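Glutathione peroxidase-like protein (Trypanosoma brucei, PDB 2VUP) probably reduces hydroperoxides with electrons supplied by tryparedoxin, as a member of the glutathione peroxidase family. Local coordinates at residues L52-A57 with F152-I157; Y62-Y67 with T109-E114; G98-I103 with M118-V123. All coordinates share one frame; numbering follows the deposited sequence. Where two conformers were deposited one is given.

Interaction 1: L52-A57 with F152-I157; sequences LIYNVA and FTSFLI
Asn55 O accepts the backbone N-H of Phe152 at 2.7 Å (O to N), a short bond bent to 142° at the hydrogen, and the same oxygen lies above the rim of the Phe152 ring. Phe152 CB starts away from the partner, but CG, anti to the carbonyl carbon (chi1 -62°), brings the ring back to Val56 and Ala57: Val56 CA sits over the same face as Asn55 O, Val56 CG1 meets Phe152 CE1 at 3.6 Å, and Ala57 O comes to the ring edge, 3.3 Å from Phe152 CZ. Further along, strands 52-56 and 154-157 run antiparallel, with Ile53 N 2.9 Å from Phe155 O in a hydrogen-bonded pair. On the face shared by Leu52, Tyr54 and Ser154, Ser154 CB stands 3.7 Å from the Tyr54 ring centroid, almost exactly on its normal, and Leu52 CD1 packs against that CB. Asn55 OD1 and Thr153 O, 3.1 Å apart, are both acceptors and do not bond; Thr153 O takes Asn55 N, while Asn55 ND2 and Thr153 OG1 turn to Trp150 O. Cross-strand bonds thus serve Ile53, Asn55, Phe152 and Phe155, whereas Leu52, Tyr54 and Val56 pair with strand 83-88; Asn55 and Thr153 excepted, the side chains meet by aromatic and aliphatic packing.

Interaction 2: Y62-Y67 with T109-E114; sequences YTKGGY and TKFKAE
The first turn of helix 63-77, the helix that follows the predicted active-site Cys60 in this thioredoxin-like domain, packs through Tyr67, Lys64 and Thr63 against Phe111 near the far end of helix 100-111. The junction is apolar, with no hydrogen bond between the two segments. Its centre is the CB of Tyr67, which lies over one face of the Phe111 ring, 3.7 Å from the ring centroid and 16° off its normal. Lys110 CB covers the opposite face, so the phenyl group is held between its own neighbour and the facing helix. Phe111 CG stands anti to the carbonyl carbon (chi1 -54°), and this sends the ring across to helix 63-77. The rings of Tyr67 and Phe111 are nearly parallel, at 19°, but slid so far that they barely overlap; their centroids are 5.1 Å apart, so the closer approach is the CH-pi contact of Tyr67 CB.

The outer end of the Phe111 ring reaches the start of helix 63-77, where CE1 is 3.8 Å from Lys64 CA and CZ is 4.0 Å from Thr63 CG2. That methyl also lies in plane at the edge of the Tyr67 ring and so touches both aromatics. The hydroxyl of Thr63 is engaged with Cys60 N and Ala57 O, which fixes the rotation that presents CG2. Lys112, with positive phi, leaves the helical geometry and turns the chain so that Ala113 CB faces Tyr67, 4.4 Å from Tyr67 CD1. Val107 and Phe115 also pack on Tyr67. The arrangement joins helix 63-77, the core helix that follows Cys60, to helix 100-111, probably an addition of the glutathione peroxidase family to the thioredoxin fold.

Interaction 3: G98-I103 with M118-V123; sequences GNEEEI and MAKINV. Unlike the reference sequence in segment 98-103: Asn99 (reference Thr).
Glu100 and Lys120 carry the close-fitting part of this contact, although their charges do not pair: Glu100 OE2 and Lys120 NZ are 6.3 Å apart. The carboxylate instead uses OE2 to accept the backbone N-H of Lys120 at 2.9 Å, a fairly straight bond (158° at the hydrogen) that arrives on the anti side of the oxygen. A bend at chi2 (87°) curls the glutamate toward the facing chain, and Lys120 CG presses against the same oxygen at 3.3 Å. The aliphatic part of the lysine then passes Ile103, with CD1 of Ile103 3.9 Å from Lys120 CD. At its end Lys120 NZ donates to Gly98 O at 3.0 Å, from above the carbonyl plane, and also to Glu96 O, so two backbone carbonyls hold the ammonium group.

The same Glu100 oxygen also faces a water, where the contact is looser and wetter: this water gives one hydrogen bond to Glu100 OE2 at 3.0 Å and another to Lys120 O at 2.8 Å, bridging side chain and backbone, and His38 NE2 adds a weak bond to OE2. On the solvent side, exposed Asn99 and Glu102 close a capping box at the helix start, Glu102 N bonding Asn99 OD1 at 2.8 Å and Asn99 N bonding Glu102 OE1. The backbone of the facing segment bonds Ala86 through Met118, Pro88 through Ile121 and Leu34 through Ala119, so 118-121 lies along strand 83-88 with the start of helix 100-111 against it, and Ile121 and Val123 continue toward Tyr132 of helix 130-138.

In the fold
Interaction 1 lies near the middle of the domain, its centre about 3 Å from the centre of the chain, and joins inner strands 51-56 and 154-157 of the four-stranded sheet. Interaction 2 begins just after strand 51-56 in sequence and touches interaction 1 directly: Thr63 OG1 probably bonds Ala57 O at 2.8 Å, and Phe152 CE2 packs 3.6 Å from Thr63 CA. Both contacts border the predicted active-site Cys60, whose side chain lies about 3 Å from that of Thr63 and about 4 Å from that of Ala57. Interaction 3 takes the opposite end of helix 100-111 from interaction 2; the side chain of Ile103 is about 12 Å from that of Cys60, and Val123 packs on Asn55 of interaction 1.

Interaction 1: L52-A57 with F152-I157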
ATOM      1  N   LEU A  52      -4.570   4.016  -1.773  1.00 21.11           N
ATOM      2  CA  LEU A  52      -3.258   4.130  -1.149  1.00 19.71           C
ATOM      3  C   LEU A  52      -2.693   2.738  -0.846  1.00 18.70           C
ATOM      4  O   LEU A  52      -3.300   1.957  -0.121  1.00 18.87           O
ATOM      5  CB  LEU A  52      -3.325   4.997   0.116  1.00 19.64           C
ATOM      6  CG  LEU A  52      -2.030   5.403   0.834  1.00 19.20           C
ATOM      7  CD1 LEU A  52      -1.177   6.344  -0.004  1.00 17.45           C
ATOM      8  CD2 LEU A  52      -2.378   6.049   2.166  1.00 19.14           C
ATOM      9  N   ILE A  53      -1.536   2.429  -1.423  1.00 17.60           N
ATOM     10  CA  ILE A  53      -0.923   1.107  -1.246  1.00 16.14           C
ATOM     11  C   ILE A  53       0.335   1.161  -0.375  1.00 16.01           C
ATOM     12  O   ILE A  53       1.325   1.783  -0.754  1.00 15.56           O
ATOM     13  CB  ILE A  53      -0.598   0.434  -2.612  1.00 15.93           C
ATOM     14  CG1 ILE A  53      -1.870   0.344  -3.475  1.00 15.14           C
ATOM     15  CG2 ILE A  53       0.044  -0.939  -2.378  1.00 13.92           C
ATOM     16  CD1 ILE A  53      -1.640  -0.066  -4.925  1.00 15.29           C
ATOM     17  N   TYR A  54       0.269   0.501   0.782  1.00 15.88           N
ATOM     18  CA  TYR A  54       1.406   0.346   1.706  1.00 15.75           C
ATOM     19  C   TYR A  54       2.115  -1.002   1.543  1.00 15.74           C
ATOM     20  O   TYR A  54       1.480  -2.033   1.259  1.00 15.63           O
ATOM     21  CB  TYR A  54       0.926   0.422   3.160  1.00 15.82           C
ATOM     22  CG  TYR A  54       0.622   1.808   3.702  1.00 16.27           C
ATOM     23  CD1 TYR A  54       1.553   2.488   4.484  1.00 16.29           C
ATOM     24  CD2 TYR A  54      -0.606   2.426   3.453  1.00 17.54           C
ATOM     25  CE1 TYR A  54       1.285   3.765   4.993  1.00 16.91           C
ATOM     26  CE2 TYR A  54      -0.893   3.698   3.965  1.00 17.49           C
ATOM     27  CZ  TYR A  54       0.055   4.360   4.730  1.00 17.42           C
ATOM     28  OH  TYR A  54      -0.226   5.614   5.225  1.00 17.28           O
ATOM     29  N   ASN A  55       3.430  -0.998   1.735  1.00 15.42           N
ATOM     30  CA  ASN A  55       4.114  -2.209   2.165  1.00 15.37           C
ATOM     31  C   ASN A  55       4.222  -2.117   3.681  1.00 15.17           C
ATOM     32  O   ASN A  55       4.572  -1.059   4.220  1.00 14.82           O
ATOM     33  CB  ASN A  55       5.484  -2.420   1.486  1.00 15.20           C
ATOM     34  CG  ASN A  55       6.467  -1.268   1.726  1.00 15.85           C
ATOM     35  OD1 ASN A  55       6.303  -0.173   1.191  1.00 15.23           O
ATOM     36  ND2 ASN A  55       7.511  -1.534   2.507  1.00 14.61           N
ATOM     37  N   VAL A  56       3.904  -3.220   4.357  1.00 15.11           N
ATOM     38  CA  VAL A  56       3.708  -3.228   5.804  1.00 15.08           C
ATOM     39  C   VAL A  56       4.596  -4.243   6.537  1.00 15.51           C
ATOM     40  O   VAL A  56       5.141  -5.172   5.931  1.00 14.90           O
ATOM     41  CB  VAL A  56       2.212  -3.491   6.186  1.00 15.50           C
ATOM     42  CG1 VAL A  56       1.319  -2.347   5.725  1.00 15.22           C
ATOM     43  CG2 VAL A  56       1.714  -4.825   5.626  1.00 14.25           C
ATOM     44  N   ALA A  57       4.728  -4.039   7.847  1.00 15.80           N
ATOM     45  CA  ALA A  57       5.423  -4.957   8.743  1.00 16.45           C
ATOM     46  C   ALA A  57       4.782  -4.858  10.131  1.00 17.31           C
ATOM     47  O   ALA A  57       4.251  -3.807  10.496  1.00 17.59           O
ATOM     48  CB  ALA A  57       6.928  -4.632   8.805  1.00 15.92           C
ATOM     49  N   PHE A 152       6.353   0.618   5.429  1.00 14.30           N
ATOM     50  CA  PHE A 152       5.379   1.727   5.466  1.00 14.53           C
ATOM     51  C   PHE A 152       5.574   2.869   4.478  1.00 14.71           C
ATOM     52  O   PHE A 152       5.061   3.981   4.668  1.00 14.61           O
ATOM     53  CB  PHE A 152       5.059   2.187   6.901  1.00 14.58           C
ATOM     54  CG  PHE A 152       4.446   1.106   7.717  1.00 14.72           C
ATOM     55  CD1 PHE A 152       3.077   0.858   7.642  1.00 14.57           C
ATOM     56  CD2 PHE A 152       5.242   0.273   8.498  1.00 15.02           C
ATOM     57  CE1 PHE A 152       2.506  -0.183   8.366  1.00 15.68           C
ATOM     58  CE2 PHE A 152       4.678  -0.769   9.225  1.00 15.65           C
ATOM     59  CZ  PHE A 152       3.302  -0.997   9.158  1.00 15.29           C
ATOM     60  N   THR A 153       6.313   2.575   3.416  1.00 14.90           N
ATOM     61  CA  THR A 153       6.288   3.398   2.227  1.00 15.38           C
ATOM     62  C   THR A 153       4.892   3.207   1.627  1.00 15.86           C
ATOM     63  O   THR A 153       4.320   2.109   1.707  1.00 15.12           O
ATOM     64  CB  THR A 153       7.395   2.965   1.249  1.00 15.47           C
ATOM     65  OG1 THR A 153       8.656   2.932   1.942  1.00 14.97           O
ATOM     66  CG2 THR A 153       7.490   3.910   0.044  1.00 15.04           C
ATOM     67  N   SER A 154       4.322   4.283   1.084  1.00 16.70           N
ATOM     68  CA  SER A 154       3.027   4.202   0.401  1.00 17.74           C
ATOM     69  C   SER A 154       3.013   4.912  -0.950  1.00 18.64           C
ATOM     70  O   SER A 154       3.739   5.888  -1.159  1.00 19.29           O
ATOM     71  CB  SER A 154       1.900   4.712   1.296  1.00 17.94           C
ATOM     72  OG  SER A 154       2.149   6.038   1.754  1.00 18.72           O
ATOM     73  N   PHE A 155       2.202   4.397  -1.868  1.00 19.14           N
ATOM     74  CA  PHE A 155       1.972   5.029  -3.161  1.00 19.76           C
ATOM     75  C   PHE A 155       0.511   5.428  -3.255  1.00 20.68           C
ATOM     76  O   PHE A 155      -0.379   4.639  -2.907  1.00 21.13           O
ATOM     77  CB  PHE A 155       2.313   4.080  -4.313  1.00 19.14           C
ATOM     78  CG  PHE A 155       3.761   3.720  -4.397  1.00 18.98           C
ATOM     79  CD1 PHE A 155       4.628   4.455  -5.196  1.00 17.04           C
ATOM     80  CD2 PHE A 155       4.269   2.645  -3.667  1.00 17.67           C
ATOM     81  CE1 PHE A 155       5.978   4.120  -5.279  1.00 17.93           C
ATOM     82  CE2 PHE A 155       5.616   2.308  -3.746  1.00 17.09           C
ATOM     83  CZ  PHE A 155       6.472   3.041  -4.551  1.00 18.26           C
ATOM     84  N   LEU A 156       0.275   6.665  -3.690  1.00 21.53           N
ATOM     85  CA  LEU A 156      -1.068   7.146  -3.980  1.00 22.42           C
ATOM     86  C   LEU A 156      -1.344   6.877  -5.439  1.00 22.95           C
ATOM     87  O   LEU A 156      -0.504   7.160  -6.302  1.00 23.08           O
ATOM     88  CB  LEU A 156      -1.217   8.645  -3.671  1.00 22.54           C
ATOM     89  CG  LEU A 156      -2.644   9.210  -3.567  1.00 22.49           C
ATOM     90  CD1 LEU A 156      -3.492   8.468  -2.545  1.00 23.14           C
ATOM     91  CD2 LEU A 156      -2.614  10.695  -3.229  1.00 22.82           C
ATOM     92  N   ILE A 157      -2.521   6.311  -5.694  1.00 23.62           N
ATOM     93  CA  ILE A 157      -2.933   5.869  -7.018  1.00 24.54           C
ATOM     94  C   ILE A 157      -4.158   6.678  -7.426  1.00 25.45           C
ATOM     95  O   ILE A 157      -5.046   6.907  -6.602  1.00 25.09           O
ATOM     96  CB  ILE A 157      -3.308   4.345  -7.010  1.00 24.32           C
ATOM     97  CG1 ILE A 157      -2.251   3.491  -6.274  1.00 23.81           C
ATOM     98  CG2 ILE A 157      -3.570   3.831  -8.422  1.00 24.32           C
ATOM     99  CD1 ILE A 157      -0.837   3.507  -6.872  1.00 22.49           C
TER

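Interaction 2: Y62-Y67 with T109-E114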
ATOM      1  N   TYR A  62       7.495   1.881  12.732  1.00 23.09           N
ATOM      2  CA  TYR A  62       6.400   2.566  12.049  1.00 22.89           C
ATOM      3  C   TYR A  62       5.063   1.812  12.078  1.00 22.66           C
ATOM      4  O   TYR A  62       4.064   2.334  11.601  1.00 22.62           O
ATOM      5  CB  TYR A  62       6.788   2.885  10.607  1.00 22.85           C
ATOM      6  CG  TYR A  62       7.817   3.986  10.454  1.00 22.70           C
ATOM      7  CD1 TYR A  62       7.505   5.307  10.780  1.00 22.15           C
ATOM      8  CD2 TYR A  62       9.096   3.708   9.958  1.00 21.70           C
ATOM      9  CE1 TYR A  62       8.445   6.323  10.630  1.00 23.53           C
ATOM     10  CE2 TYR A  62      10.047   4.719   9.799  1.00 21.39           C
ATOM     11  CZ  TYR A  62       9.709   6.024  10.138  1.00 22.61           C
ATOM     12  OH  TYR A  62      10.621   7.038   9.982  1.00 23.72           O
ATOM     13  N   THR A  63       5.041   0.601  12.631  1.00 22.87           N
ATOM     14  CA  THR A  63       3.813  -0.217  12.657  1.00 23.11           C
ATOM     15  C   THR A  63       2.593   0.521  13.246  1.00 23.72           C
ATOM     16  O   THR A  63       1.556   0.624  12.584  1.00 23.26           O
ATOM     17  CB  THR A  63       4.021  -1.576  13.372  1.00 23.10           C
ATOM     18  OG1 THR A  63       5.060  -2.311  12.722  1.00 22.40           O
ATOM     19  CG2 THR A  63       2.736  -2.415  13.345  1.00 23.20           C
ATOM     20  N   LYS A  64       2.732   1.035  14.472  1.00 24.19           N
ATOM     21  CA  LYS A  64       1.650   1.760  15.151  1.00 24.92           C
ATOM     22  C   LYS A  64       1.163   2.944  14.345  1.00 24.84           C
ATOM     23  O   LYS A  64      -0.007   3.005  13.971  1.00 25.10           O
ATOM     24  CB  LYS A  64       2.103   2.260  16.523  1.00 25.41           C
ATOM     25  CG  LYS A  64       1.762   1.343  17.689  1.00 27.38           C
ATOM     26  CD  LYS A  64       1.601   2.155  18.990  1.00 29.45           C
ATOM     27  CE  LYS A  64       0.372   3.064  18.923  1.00 31.74           C
ATOM     28  NZ  LYS A  64       0.059   3.759  20.217  1.00 33.91           N
ATOM     29  N   GLY A  65       2.067   3.886  14.086  1.00 24.80           N
ATOM     30  CA  GLY A  65       1.734   5.087  13.329  1.00 24.96           C
ATOM     31  C   GLY A  65       1.281   4.753  11.919  1.00 24.75           C
ATOM     32  O   GLY A  65       0.409   5.424  11.364  1.00 24.85           O
ATOM     33  N   GLY A  66       1.887   3.717  11.343  1.00 24.58           N
ATOM     34  CA  GLY A  66       1.562   3.280   9.984  1.00 24.57           C
ATOM     35  C   GLY A  66       0.135   2.786   9.866  1.00 24.28           C
ATOM     36  O   GLY A  66      -0.631   3.283   9.047  1.00 23.55           O
ATOM     37  N   TYR A  67      -0.229   1.825  10.708  1.00 24.77           N
ATOM     38  CA  TYR A  67      -1.587   1.272  10.676  1.00 25.75           C
ATOM     39  C   TYR A  67      -2.671   2.255  11.116  1.00 26.58           C
ATOM     40  O   TYR A  67      -3.810   2.158  10.661  1.00 26.68           O
ATOM     41  CB  TYR A  67      -1.668  -0.044  11.455  1.00 25.34           C
ATOM     42  CG  TYR A  67      -1.288  -1.262  10.630  1.00 24.88           C
ATOM     43  CD1 TYR A  67      -2.129  -1.740   9.628  1.00 24.92           C
ATOM     44  CD2 TYR A  67      -0.081  -1.928  10.846  1.00 24.41           C
ATOM     45  CE1 TYR A  67      -1.778  -2.854   8.864  1.00 24.74           C
ATOM     46  CE2 TYR A  67       0.279  -3.041  10.085  1.00 23.64           C
ATOM     47  CZ  TYR A  67      -0.571  -3.497   9.105  1.00 23.94           C
ATOM     48  OH  TYR A  67      -0.228  -4.600   8.366  1.00 23.98           O
ATOM     49  N   THR A 109      -6.954  -7.217  15.421  1.00 45.16           N
ATOM     50  CA  THR A 109      -7.082  -7.103  16.881  1.00 45.33           C
ATOM     51  C   THR A 109      -6.535  -5.777  17.421  1.00 45.15           C
ATOM     52  O   THR A 109      -7.159  -5.147  18.281  1.00 45.28           O
ATOM     53  CB  THR A 109      -6.401  -8.280  17.636  1.00 45.38           C
ATOM     54  OG1 THR A 109      -5.017  -8.363  17.270  1.00 46.01           O
ATOM     55  CG2 THR A 109      -7.088  -9.608  17.326  1.00 45.53           C
ATOM     56  N   LYS A 110      -5.380  -5.355  16.910  1.00 44.79           N
ATOM     57  CA  LYS A 110      -4.700  -4.174  17.437  1.00 44.43           C
ATOM     58  C   LYS A 110      -5.221  -2.855  16.871  1.00 44.03           C
ATOM     59  O   LYS A 110      -5.406  -1.885  17.613  1.00 43.95           O
ATOM     60  CB  LYS A 110      -3.186  -4.278  17.238  1.00 44.53           C
ATOM     61  CG  LYS A 110      -2.481  -5.112  18.288  1.00 45.34           C
ATOM     62  CD  LYS A 110      -1.144  -4.494  18.671  1.00 46.45           C
ATOM     63  CE  LYS A 110      -0.671  -5.010  20.025  1.00 47.64           C
ATOM     64  NZ  LYS A 110       0.240  -4.043  20.713  1.00 47.73           N
ATOM     65  N   PHE A 111      -5.479  -2.827  15.567  1.00 43.41           N
ATOM     66  CA  PHE A 111      -5.733  -1.566  14.876  1.00 42.75           C
ATOM     67  C   PHE A 111      -7.137  -1.413  14.319  1.00 42.37           C
ATOM     68  O   PHE A 111      -7.541  -0.304  13.954  1.00 42.44           O
ATOM     69  CB  PHE A 111      -4.675  -1.341  13.789  1.00 42.75           C
ATOM     70  CG  PHE A 111      -3.265  -1.412  14.307  1.00 42.34           C
ATOM     71  CD1 PHE A 111      -2.707  -0.333  14.991  1.00 42.07           C
ATOM     72  CD2 PHE A 111      -2.503  -2.563  14.131  1.00 42.10           C
ATOM     73  CE1 PHE A 111      -1.410  -0.395  15.482  1.00 42.08           C
ATOM     74  CE2 PHE A 111      -1.203  -2.637  14.620  1.00 42.22           C
ATOM     75  CZ  PHE A 111      -0.655  -1.549  15.299  1.00 42.44           C
ATOM     76  N   LYS A 112      -7.881  -2.519  14.276  1.00 41.76           N
ATOM     77  CA  LYS A 112      -9.229  -2.547  13.698  1.00 41.25           C
ATOM     78  C   LYS A 112      -9.206  -2.165  12.219  1.00 40.43           C
ATOM     79  O   LYS A 112     -10.127  -1.514  11.710  1.00 40.48           O
ATOM     80  CB  LYS A 112     -10.205  -1.656  14.497  1.00 41.52           C
ATOM     81  CG  LYS A 112     -11.079  -2.398  15.513  1.00 42.41           C
ATOM     82  CD  LYS A 112     -10.264  -3.150  16.557  1.00 43.83           C
ATOM     83  CE  LYS A 112     -11.142  -4.096  17.367  1.00 44.57           C
ATOM     84  NZ  LYS A 112     -10.359  -5.267  17.857  1.00 45.00           N
ATOM     85  N   ALA A 113      -8.135  -2.573  11.542  1.00 39.15           N
ATOM     86  CA  ALA A 113      -7.977  -2.329  10.115  1.00 37.90           C
ATOM     87  C   ALA A 113      -8.860  -3.293   9.328  1.00 36.83           C
ATOM     88  O   ALA A 113      -8.741  -4.518   9.452  1.00 37.02           O
ATOM     89  CB  ALA A 113      -6.514  -2.464   9.709  1.00 37.91           C
ATOM     90  N   GLU A 114      -9.756  -2.723   8.533  1.00 35.22           N
ATOM     91  CA  GLU A 114     -10.766  -3.487   7.814  1.00 33.85           C
ATOM     92  C   GLU A 114     -10.451  -3.539   6.317  1.00 32.11           C
ATOM     93  O   GLU A 114     -11.151  -4.209   5.550  1.00 32.00           O
ATOM     94  CB  GLU A 114     -12.152  -2.874   8.054  1.00 33.93           C
ATOM     95  CG  GLU A 114     -12.484  -2.645   9.534  1.00 34.94           C
ATOM     96  CD  GLU A 114     -13.717  -1.774   9.751  1.00 34.89           C
ATOM     97  OE1 GLU A 114     -13.770  -1.061  10.775  1.00 37.19           O
ATOM     98  OE2 GLU A 114     -14.634  -1.795   8.905  1.00 36.86           O
TER

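Interaction 3: G98-I103 with M118-V123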
ATOM      1  N   GLY A  98       5.998 -13.363  10.599  1.00 23.61           N
ATOM      2  CA  GLY A  98       4.820 -14.225  10.689  1.00 24.58           C
ATOM      3  C   GLY A  98       4.179 -14.534   9.349  1.00 25.72           C
ATOM      4  O   GLY A  98       4.448 -13.849   8.344  1.00 25.74           O
ATOM      5  N   ASN A  99       3.342 -15.571   9.327  1.00 26.50           N
ATOM      6  CA  ASN A  99       2.577 -15.927   8.132  1.00 27.63           C
ATOM      7  C   ASN A  99       1.368 -15.012   7.973  1.00 28.08           C
ATOM      8  O   ASN A  99       1.047 -14.236   8.881  1.00 28.32           O
ATOM      9  CB  ASN A  99       2.170 -17.419   8.137  1.00 27.90           C
ATOM     10  CG  ASN A  99       1.204 -17.783   9.277  1.00 28.76           C
ATOM     11  OD1 ASN A  99       0.498 -16.931   9.822  1.00 30.94           O
ATOM     12  ND2 ASN A  99       1.172 -19.063   9.635  1.00 29.68           N
ATOM     13  N   GLU A 100       0.696 -15.107   6.830  1.00 29.08           N
ATOM     14  CA  GLU A 100      -0.426 -14.219   6.520  1.00 30.00           C
ATOM     15  C   GLU A 100      -1.568 -14.278   7.524  1.00 30.90           C
ATOM     16  O   GLU A 100      -2.146 -13.237   7.842  1.00 31.23           O
ATOM     17  CB  GLU A 100      -0.942 -14.452   5.096  1.00 30.00           C
ATOM     18  CG  GLU A 100      -0.015 -13.904   4.005  1.00 28.72           C
ATOM     19  CD  GLU A 100       1.066 -14.881   3.586  1.00 26.62           C
ATOM     20  OE1 GLU A 100       1.201 -15.949   4.218  1.00 25.81           O
ATOM     21  OE2 GLU A 100       1.782 -14.583   2.608  1.00 25.54           O
ATOM     22  N   GLU A 101      -1.892 -15.475   8.021  1.00 31.92           N
ATOM     23  CA  GLU A 101      -2.953 -15.657   9.028  0.50 32.61           C
ATOM     24  C   GLU A 101      -2.614 -14.946  10.342  1.00 32.90           C
ATOM     25  O   GLU A 101      -3.481 -14.351  10.991  1.00 33.14           O
ATOM     26  CB  GLU A 101      -3.205 -17.149   9.290  0.50 32.67           C
ATOM     27  CG  GLU A 101      -4.324 -17.433  10.298  0.50 33.26           C
ATOM     28  CD  GLU A 101      -4.129 -18.738  11.056  0.50 33.85           C
ATOM     29  OE1 GLU A 101      -3.908 -19.787  10.408  0.50 33.65           O
ATOM     30  OE2 GLU A 101      -4.205 -18.713  12.305  0.50 34.46           O
ATOM     31  N   GLU A 102      -1.343 -15.019  10.736  1.00 33.61           N
ATOM     32  CA  GLU A 102      -0.862 -14.327  11.938  1.00 34.48           C
ATOM     33  C   GLU A 102      -0.917 -12.813  11.748  1.00 34.91           C
ATOM     34  O   GLU A 102      -1.327 -12.076  12.657  1.00 34.63           O
ATOM     35  CB  GLU A 102       0.557 -14.770  12.288  1.00 34.71           C
ATOM     36  CG  GLU A 102       0.616 -16.118  12.982  1.00 35.98           C
ATOM     37  CD  GLU A 102       1.958 -16.822  12.844  1.00 37.39           C
ATOM     38  OE1 GLU A 102       2.793 -16.405  12.008  1.00 37.93           O
ATOM     39  OE2 GLU A 102       2.168 -17.817  13.571  1.00 38.19           O
ATOM     40  N   ILE A 103      -0.522 -12.360  10.555  1.00 35.21           N
ATOM     41  CA  ILE A 103      -0.583 -10.944  10.197  1.00 35.51           C
ATOM     42  C   ILE A 103      -2.040 -10.456  10.193  1.00 36.17           C
ATOM     43  O   ILE A 103      -2.356  -9.429  10.797  1.00 36.01           O
ATOM     44  CB  ILE A 103       0.110 -10.660   8.831  1.00 35.26           C
ATOM     45  CG1 ILE A 103       1.616 -10.932   8.919  1.00 34.67           C
ATOM     46  CG2 ILE A 103      -0.133  -9.221   8.386  1.00 35.08           C
ATOM     47  CD1 ILE A 103       2.252 -11.334   7.594  1.00 34.07           C
ATOM     48  N   MET A 118      -2.850  -8.198   1.824  1.00 17.96           N
ATOM     49  CA  MET A 118      -2.398  -9.074   0.748  1.00 16.67           C
ATOM     50  C   MET A 118      -1.416 -10.153   1.230  1.00 15.77           C
ATOM     51  O   MET A 118      -0.994 -10.159   2.387  1.00 14.96           O
ATOM     52  CB  MET A 118      -1.777  -8.237  -0.383  1.00 16.91           C
ATOM     53  CG  MET A 118      -2.659  -7.092  -0.889  1.00 17.80           C
ATOM     54  SD  MET A 118      -4.219  -7.657  -1.611  1.00 19.88           S
ATOM     55  CE  MET A 118      -5.264  -6.239  -1.384  1.00 20.66           C
ATOM     56  N   ALA A 119      -1.067 -11.072   0.331  1.00 14.62           N
ATOM     57  CA  ALA A 119      -0.038 -12.066   0.598  1.00 14.13           C
ATOM     58  C   ALA A 119       1.329 -11.382   0.684  1.00 13.89           C
ATOM     59  O   ALA A 119       1.572 -10.380  -0.008  1.00 13.17           O
ATOM     60  CB  ALA A 119      -0.019 -13.105  -0.502  1.00 13.82           C
ATOM     61  N   LYS A 120       2.213 -11.939   1.516  1.00 13.55           N
ATOM     62  CA  LYS A 120       3.582 -11.443   1.671  1.00 14.25           C
ATOM     63  C   LYS A 120       4.326 -11.471   0.334  1.00 13.51           C
ATOM     64  O   LYS A 120       4.191 -12.408  -0.446  1.00 13.24           O
ATOM     65  CB  LYS A 120       4.368 -12.256   2.709  1.00 14.01           C
ATOM     66  CG  LYS A 120       3.735 -12.327   4.114  1.00 16.55           C
ATOM     67  CD  LYS A 120       4.550 -13.220   5.081  1.00 16.61           C
ATOM     68  CE  LYS A 120       5.966 -12.693   5.313  1.00 18.69           C
ATOM     69  NZ  LYS A 120       6.706 -13.451   6.368  1.00 19.67           N
ATOM     70  N   ILE A 121       5.114 -10.433   0.091  1.00 13.28           N
ATOM     71  CA  ILE A 121       5.835 -10.278  -1.165  1.00 13.30           C
ATOM     72  C   ILE A 121       7.198  -9.653  -0.912  1.00 13.23           C
ATOM     73  O   ILE A 121       7.474  -9.167   0.187  1.00 12.68           O
ATOM     74  CB  ILE A 121       5.060  -9.359  -2.170  1.00 13.30           C
ATOM     75  CG1 ILE A 121       4.784  -7.981  -1.549  1.00 13.49           C
ATOM     76  CG2 ILE A 121       3.763 -10.029  -2.667  1.00 12.71           C
ATOM     77  CD1 ILE A 121       4.564  -6.878  -2.593  1.00 12.97           C
ATOM     78  N   ASN A 122       8.037  -9.671  -1.943  1.00 13.20           N
ATOM     79  CA  ASN A 122       9.219  -8.835  -2.002  1.00 13.48           C
ATOM     80  C   ASN A 122       8.902  -7.549  -2.780  1.00 13.94           C
ATOM     81  O   ASN A 122       8.214  -7.588  -3.806  1.00 14.05           O
ATOM     82  CB  ASN A 122      10.375  -9.592  -2.674  1.00 13.74           C
ATOM     83  CG  ASN A 122      11.093 -10.544  -1.730  1.00 13.82           C
ATOM     84  OD1 ASN A 122      10.714 -10.714  -0.570  1.00 14.59           O
ATOM     85  ND2 ASN A 122      12.159 -11.151  -2.222  1.00 16.76           N
ATOM     86  N   VAL A 123       9.388  -6.416  -2.279  1.00 14.44           N
ATOM     87  CA  VAL A 123       9.227  -5.118  -2.949  1.00 15.38           C
ATOM     88  C   VAL A 123      10.491  -4.676  -3.697  1.00 16.04           C
ATOM     89  O   VAL A 123      10.411  -3.842  -4.600  1.00 16.29           O
ATOM     90  CB  VAL A 123       8.735  -3.981  -1.972  1.00 15.06           C
ATOM     91  CG1 VAL A 123       7.366  -4.331  -1.363  1.00 14.59           C
ATOM     92  CG2 VAL A 123       9.768  -3.686  -0.881  1.00 14.90           C
TER
HETATM   93  O   HOH W   1       3.821 -15.017   0.481  1.00 16.21           O